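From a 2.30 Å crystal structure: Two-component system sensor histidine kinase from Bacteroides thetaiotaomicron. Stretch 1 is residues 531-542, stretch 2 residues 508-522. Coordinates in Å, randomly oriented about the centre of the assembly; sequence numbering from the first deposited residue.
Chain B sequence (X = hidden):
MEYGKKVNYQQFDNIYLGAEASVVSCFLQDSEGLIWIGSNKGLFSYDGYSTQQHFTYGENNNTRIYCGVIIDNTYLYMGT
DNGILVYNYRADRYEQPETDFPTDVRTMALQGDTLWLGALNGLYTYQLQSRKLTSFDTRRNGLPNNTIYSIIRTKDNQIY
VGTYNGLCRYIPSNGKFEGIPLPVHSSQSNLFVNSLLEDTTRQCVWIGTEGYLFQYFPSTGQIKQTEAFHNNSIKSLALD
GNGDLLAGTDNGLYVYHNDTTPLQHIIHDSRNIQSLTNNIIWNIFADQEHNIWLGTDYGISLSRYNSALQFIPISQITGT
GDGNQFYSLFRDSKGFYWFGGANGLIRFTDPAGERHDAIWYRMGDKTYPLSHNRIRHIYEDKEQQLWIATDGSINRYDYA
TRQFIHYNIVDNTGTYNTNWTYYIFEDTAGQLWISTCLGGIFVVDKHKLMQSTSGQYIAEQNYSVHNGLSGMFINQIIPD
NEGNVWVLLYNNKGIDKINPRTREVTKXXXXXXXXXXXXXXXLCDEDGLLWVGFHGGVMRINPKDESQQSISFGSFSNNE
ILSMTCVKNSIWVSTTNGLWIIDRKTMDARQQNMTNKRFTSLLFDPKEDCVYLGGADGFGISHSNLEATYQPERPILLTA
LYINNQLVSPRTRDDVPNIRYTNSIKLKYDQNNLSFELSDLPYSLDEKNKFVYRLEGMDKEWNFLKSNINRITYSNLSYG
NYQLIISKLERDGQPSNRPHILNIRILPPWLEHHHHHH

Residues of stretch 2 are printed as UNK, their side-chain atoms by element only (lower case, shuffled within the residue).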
# COMPACT_ATOMS: atom_id res chain seq x y z
N TRP B 531 19.25 11.06 34.56
CA TRP B 531 17.93 11.66 34.49
C TRP B 531 16.88 10.58 34.71
O TRP B 531 16.87 9.53 33.99
CB TRP B 531 17.77 12.36 33.13
CG TRP B 531 18.67 13.57 33.01
CD1 TRP B 531 19.96 13.57 32.68
CD2 TRP B 531 18.32 14.93 33.29
NE1 TRP B 531 20.48 14.86 32.69
CE2 TRP B 531 19.48 15.71 33.08
CE3 TRP B 531 17.13 15.57 33.70
CZ2 TRP B 531 19.49 17.11 33.22
CZ3 TRP B 531 17.13 16.93 33.86
CH2 TRP B 531 18.30 17.71 33.61
N VAL B 532 16.01 10.80 35.71
CA VAL B 532 14.90 9.91 36.02
C VAL B 532 13.54 10.58 35.68
O VAL B 532 13.27 11.73 36.04
CB VAL B 532 14.90 9.45 37.51
CG1 VAL B 532 13.81 8.30 37.76
CG2 VAL B 532 16.29 8.90 37.94
N GLY B 533 12.69 9.86 34.97
CA GLY B 533 11.42 10.40 34.57
C GLY B 533 10.38 9.78 35.46
O GLY B 533 10.46 8.58 35.80
N PHE B 534 9.44 10.62 35.89
CA PHE B 534 8.26 10.17 36.57
C PHE B 534 7.06 11.01 36.09
O PHE B 534 7.21 11.96 35.27
CB PHE B 534 8.43 10.28 38.11
CG PHE B 534 8.92 11.64 38.60
CD1 PHE B 534 8.01 12.66 38.87
CD2 PHE B 534 10.27 11.87 38.84
CE1 PHE B 534 8.44 13.91 39.34
CE2 PHE B 534 10.73 13.12 39.34
CZ PHE B 534 9.82 14.14 39.56
N HIS B 535 5.89 10.67 36.61
CA HIS B 535 4.67 11.38 36.27
C HIS B 535 4.76 12.86 36.56
O HIS B 535 4.71 13.24 37.72
CB HIS B 535 3.42 10.73 36.93
CG HIS B 535 2.91 9.55 36.17
ND1 HIS B 535 3.66 8.39 36.00
CD2 HIS B 535 1.77 9.36 35.47
CE1 HIS B 535 2.98 7.54 35.26
NE2 HIS B 535 1.82 8.10 34.93
N GLY B 536 4.85 13.65 35.49
CA GLY B 536 4.83 15.10 35.57
C GLY B 536 6.06 15.77 36.16
O GLY B 536 5.94 16.81 36.83
N GLY B 537 7.22 15.18 35.93
CA GLY B 537 8.49 15.77 36.33
C GLY B 537 9.69 14.86 36.07
O GLY B 537 9.55 13.67 35.63
N VAL B 538 10.87 15.44 36.26
CA VAL B 538 12.11 14.66 36.15
C VAL B 538 13.01 14.99 37.32
O VAL B 538 12.85 16.00 37.97
CB VAL B 538 12.91 14.95 34.81
CG1 VAL B 538 12.04 14.82 33.59
CG2 VAL B 538 13.53 16.34 34.85
N MET B 539 14.00 14.14 37.54
CA MET B 539 14.94 14.29 38.62
C MET B 539 16.34 14.11 38.01
O MET B 539 16.58 13.09 37.28
CB MET B 539 14.72 13.20 39.67
CG MET B 539 15.83 13.10 40.73
SD MET B 539 15.31 12.27 42.30
CE MET B 539 16.23 10.87 42.06
N ARG B 540 17.23 15.04 38.33
CA ARG B 540 18.62 14.95 37.90
C ARG B 540 19.48 14.49 39.06
O ARG B 540 19.45 15.08 40.10
CB ARG B 540 19.11 16.31 37.39
CG ARG B 540 20.51 16.25 36.81
CD ARG B 540 21.03 17.61 36.34
NE ARG B 540 21.15 18.48 37.50
CZ ARG B 540 21.28 19.80 37.48
NH1 ARG B 540 21.30 20.50 36.35
NH2 ARG B 540 21.37 20.43 38.61
N ILE B 541 20.26 13.45 38.86
CA ILE B 541 21.06 12.84 39.89
C ILE B 541 22.54 12.92 39.53
O ILE B 541 22.92 12.58 38.42
CB ILE B 541 20.69 11.36 40.00
CG1 ILE B 541 19.28 11.22 40.57
CG2 ILE B 541 21.66 10.59 40.92
CD1 ILE B 541 18.68 9.82 40.35
N ASN B 542 23.36 13.35 40.47
CA ASN B 542 24.80 13.27 40.27
C ASN B 542 25.40 12.06 41.04
O ASN B 542 25.41 12.04 42.26
CB ASN B 542 25.48 14.61 40.60
CG ASN B 542 27.01 14.58 40.42
OD1 ASN B 542 27.65 13.52 40.26
ND2 ASN B 542 27.60 15.77 40.49
N UNK B 508 18.38 3.59 46.08
CA UNK B 508 18.53 5.02 46.35
C UNK B 508 17.33 5.91 45.90
O UNK B 508 16.60 5.54 45.01
c UNK B 508 22.20 5.33 45.30
c UNK B 508 19.81 5.54 45.72
c UNK B 508 21.47 5.80 47.68
c UNK B 508 21.15 5.09 46.35
N UNK B 509 17.14 7.06 46.56
CA UNK B 509 16.09 8.03 46.22
C UNK B 509 14.67 7.49 46.38
O UNK B 509 13.75 7.98 45.74
c UNK B 509 20.02 8.72 43.56
c UNK B 509 18.41 10.04 45.43
c UNK B 509 19.78 10.38 45.28
c UNK B 509 17.84 9.06 44.62
c UNK B 509 20.58 9.70 44.35
c UNK B 509 18.67 8.37 43.72
c UNK B 509 16.37 8.66 44.81
N UNK B 510 14.50 6.47 47.22
CA UNK B 510 13.17 5.92 47.48
C UNK B 510 12.34 6.87 48.35
O UNK B 510 11.13 6.73 48.44
c UNK B 510 13.26 4.48 48.16
N UNK B 511 13.00 7.83 48.98
CA UNK B 511 12.31 8.78 49.83
C UNK B 511 11.39 9.70 49.01
O UNK B 511 10.29 10.01 49.43
o UNK B 511 14.55 10.15 48.69
o UNK B 511 15.01 11.22 50.58
c UNK B 511 13.32 9.53 50.73
c UNK B 511 14.36 10.36 49.94
N UNK B 512 11.83 10.08 47.81
CA UNK B 512 11.07 10.93 46.93
C UNK B 512 10.44 10.17 45.76
O UNK B 512 9.27 10.39 45.42
c UNK B 512 12.13 14.43 45.46
c UNK B 512 11.29 13.15 45.66
o UNK B 512 11.66 15.29 44.66
o UNK B 512 13.23 14.58 46.08
c UNK B 512 12.01 12.04 46.40
N UNK B 513 11.19 9.26 45.13
CA UNK B 513 10.67 8.57 43.96
C UNK B 513 9.71 7.43 44.32
O UNK B 513 10.06 6.27 44.24
c UNK B 513 12.71 9.08 42.42
c UNK B 513 11.81 8.07 43.13
c UNK B 513 11.99 9.79 41.33
c UNK B 513 13.88 8.25 41.83
N UNK B 514 8.49 7.75 44.71
CA UNK B 514 7.62 6.80 45.39
C UNK B 514 6.17 7.28 45.24
O UNK B 514 5.94 8.48 45.07
c UNK B 514 7.72 7.94 47.61
o UNK B 514 7.31 5.66 47.54
c UNK B 514 8.02 6.70 46.89
N UNK B 515 5.21 6.34 45.28
CA UNK B 515 3.78 6.64 45.08
C UNK B 515 3.57 7.28 43.72
O UNK B 515 3.94 6.71 42.69
N UNK B 516 3.06 8.50 43.72
CA UNK B 516 2.79 9.17 42.46
C UNK B 516 4.10 9.53 41.72
O UNK B 516 4.11 9.76 40.52
c UNK B 516 2.41 11.56 43.46
c UNK B 516 1.84 10.40 42.64
o UNK B 516 1.19 13.44 42.51
o UNK B 516 0.98 13.05 44.67
c UNK B 516 1.46 12.77 43.55
N UNK B 517 5.22 9.54 42.44
CA UNK B 517 6.48 9.85 41.78
C UNK B 517 7.32 8.61 41.48
O UNK B 517 8.54 8.69 41.35
c UNK B 517 8.38 13.85 42.93
n UNK B 517 8.49 15.27 43.37
c UNK B 517 7.24 10.96 42.53
c UNK B 517 6.56 12.29 42.40
c UNK B 517 7.06 13.29 43.38
N UNK B 518 6.65 7.47 41.40
CA UNK B 518 7.29 6.22 41.00
C UNK B 518 7.94 6.38 39.60
O UNK B 518 7.28 6.82 38.68
o UNK B 518 6.86 3.93 40.49
c UNK B 518 6.28 5.09 41.01
N UNK B 519 9.22 6.07 39.48
CA UNK B 519 9.97 6.34 38.23
C UNK B 519 9.60 5.41 37.12
O UNK B 519 9.26 4.28 37.38
c UNK B 519 10.05 5.40 40.52
c UNK B 519 11.45 5.31 39.91
c UNK B 519 11.46 6.09 38.62
N UNK B 520 9.69 5.87 35.88
CA UNK B 520 9.44 4.99 34.77
C UNK B 520 10.36 5.28 33.58
O UNK B 520 10.14 4.76 32.52
c UNK B 520 7.97 5.05 34.32
c UNK B 520 7.67 6.31 33.52
n UNK B 520 7.03 6.15 32.34
o UNK B 520 8.06 7.41 33.93
N UNK B 521 11.41 6.07 33.77
CA UNK B 521 12.35 6.32 32.72
C UNK B 521 13.69 6.69 33.27
O UNK B 521 13.79 7.45 34.24
c UNK B 521 13.37 6.61 27.73
c UNK B 521 12.41 7.18 30.34
c UNK B 521 11.62 6.50 29.39
c UNK B 521 12.09 6.22 28.11
c UNK B 521 13.69 7.59 29.95
c UNK B 521 14.19 7.29 28.65
c UNK B 521 11.90 7.44 31.75
o UNK B 521 13.84 6.34 26.42
N UNK B 522 14.73 6.22 32.60
CA UNK B 522 16.09 6.47 33.06
C UNK B 522 17.09 6.68 31.92
O UNK B 522 17.01 6.02 30.92
c UNK B 522 18.73 4.35 34.47
c UNK B 522 16.53 5.33 33.97
c UNK B 522 17.69 5.28 34.96
c UNK B 522 18.30 6.57 35.53
O HOH W 1 5.34 8.54 38.54

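Position 508 has four side-chain carbons forked at the second, out of reach of stretch 1. The fork identifies leucine, L508.

Position 509 has one carbon and then a ring of six carbons, with no oxygen. It is phenylalanine, F509. Its CE2 lies 3.6 Å from I541 CG2, and its CG lies 3.5 Å from M539 CE. I541 sits over one ring face.

Position 510 has a single carbon and no contact: alanine, A510.

Position 511 has two carbons, the second carrying two oxygens. This is aspartate, D511, also without contact.

Position 512 has three carbons, the last carrying two oxygens. It is glutamate, E512.

Position 513 has four carbons forked at the second, near V532, F534 and M539. It is leucine, L513. Its CD1 is 3.5 Å from M539 CE, and its CD2 is 3.7 Å from F534 CD2.

Position 514 has one carbon bearing an oxygen and a carbon: threonine, T514. It is out of reach.

Position 515 has no side-chain atoms and a positive phi, which favours glycine: G515.

Position 516 has three carbons ending in two oxygens: glutamate, E516. Its backbone O accepts a bond from water 1.

Position 517 has four carbons in a row ending in nitrogen: lysine, K517. Its CE is 3.6 Å from F534 CE1, and its CB lies over one face of that ring. NZ forms a salt bridge with E512 OE2 at 3.4 Å.

Position 518 has one carbon and one oxygen: serine, S518. Its CA-to-CB bond points away from stretch 1.

Position 519 has three carbons closing a ring onto the backbone N: proline, P519. Its CB packs 3.3 Å from V532 CG1.

Position 520 has two carbons, the second carrying one oxygen and one nitrogen: asparagine, N520. Its backbone N donates to G533 O at 2.8 Å.

Position 521 has one carbon and a six-carbon ring bearing oxygen: tyrosine, Y521. Its backbone O accepts from G533 N at 2.7 Å.

Position 522 has four carbons forked at the second: leucine, L522. Its CD2 is 3.9 Å from V532 CG2.

The contact combines antiparallel strand pairing with apolar packing. G533 supplies both short backbone bonds, and a CB there would crowd Y521 CB. V532 and L522 share one face of the sheet. Beyond the strand, F509 and L513 both pack against M539, whose methyl CE touches each of them. Water 1 joins the loops: it donates to E516 O and S518 O, each at 2.6 Å, and accepts from H535 N at 2.9 Å.

Stretch 2, residues 508-522: LFADELTGEKSPNYL
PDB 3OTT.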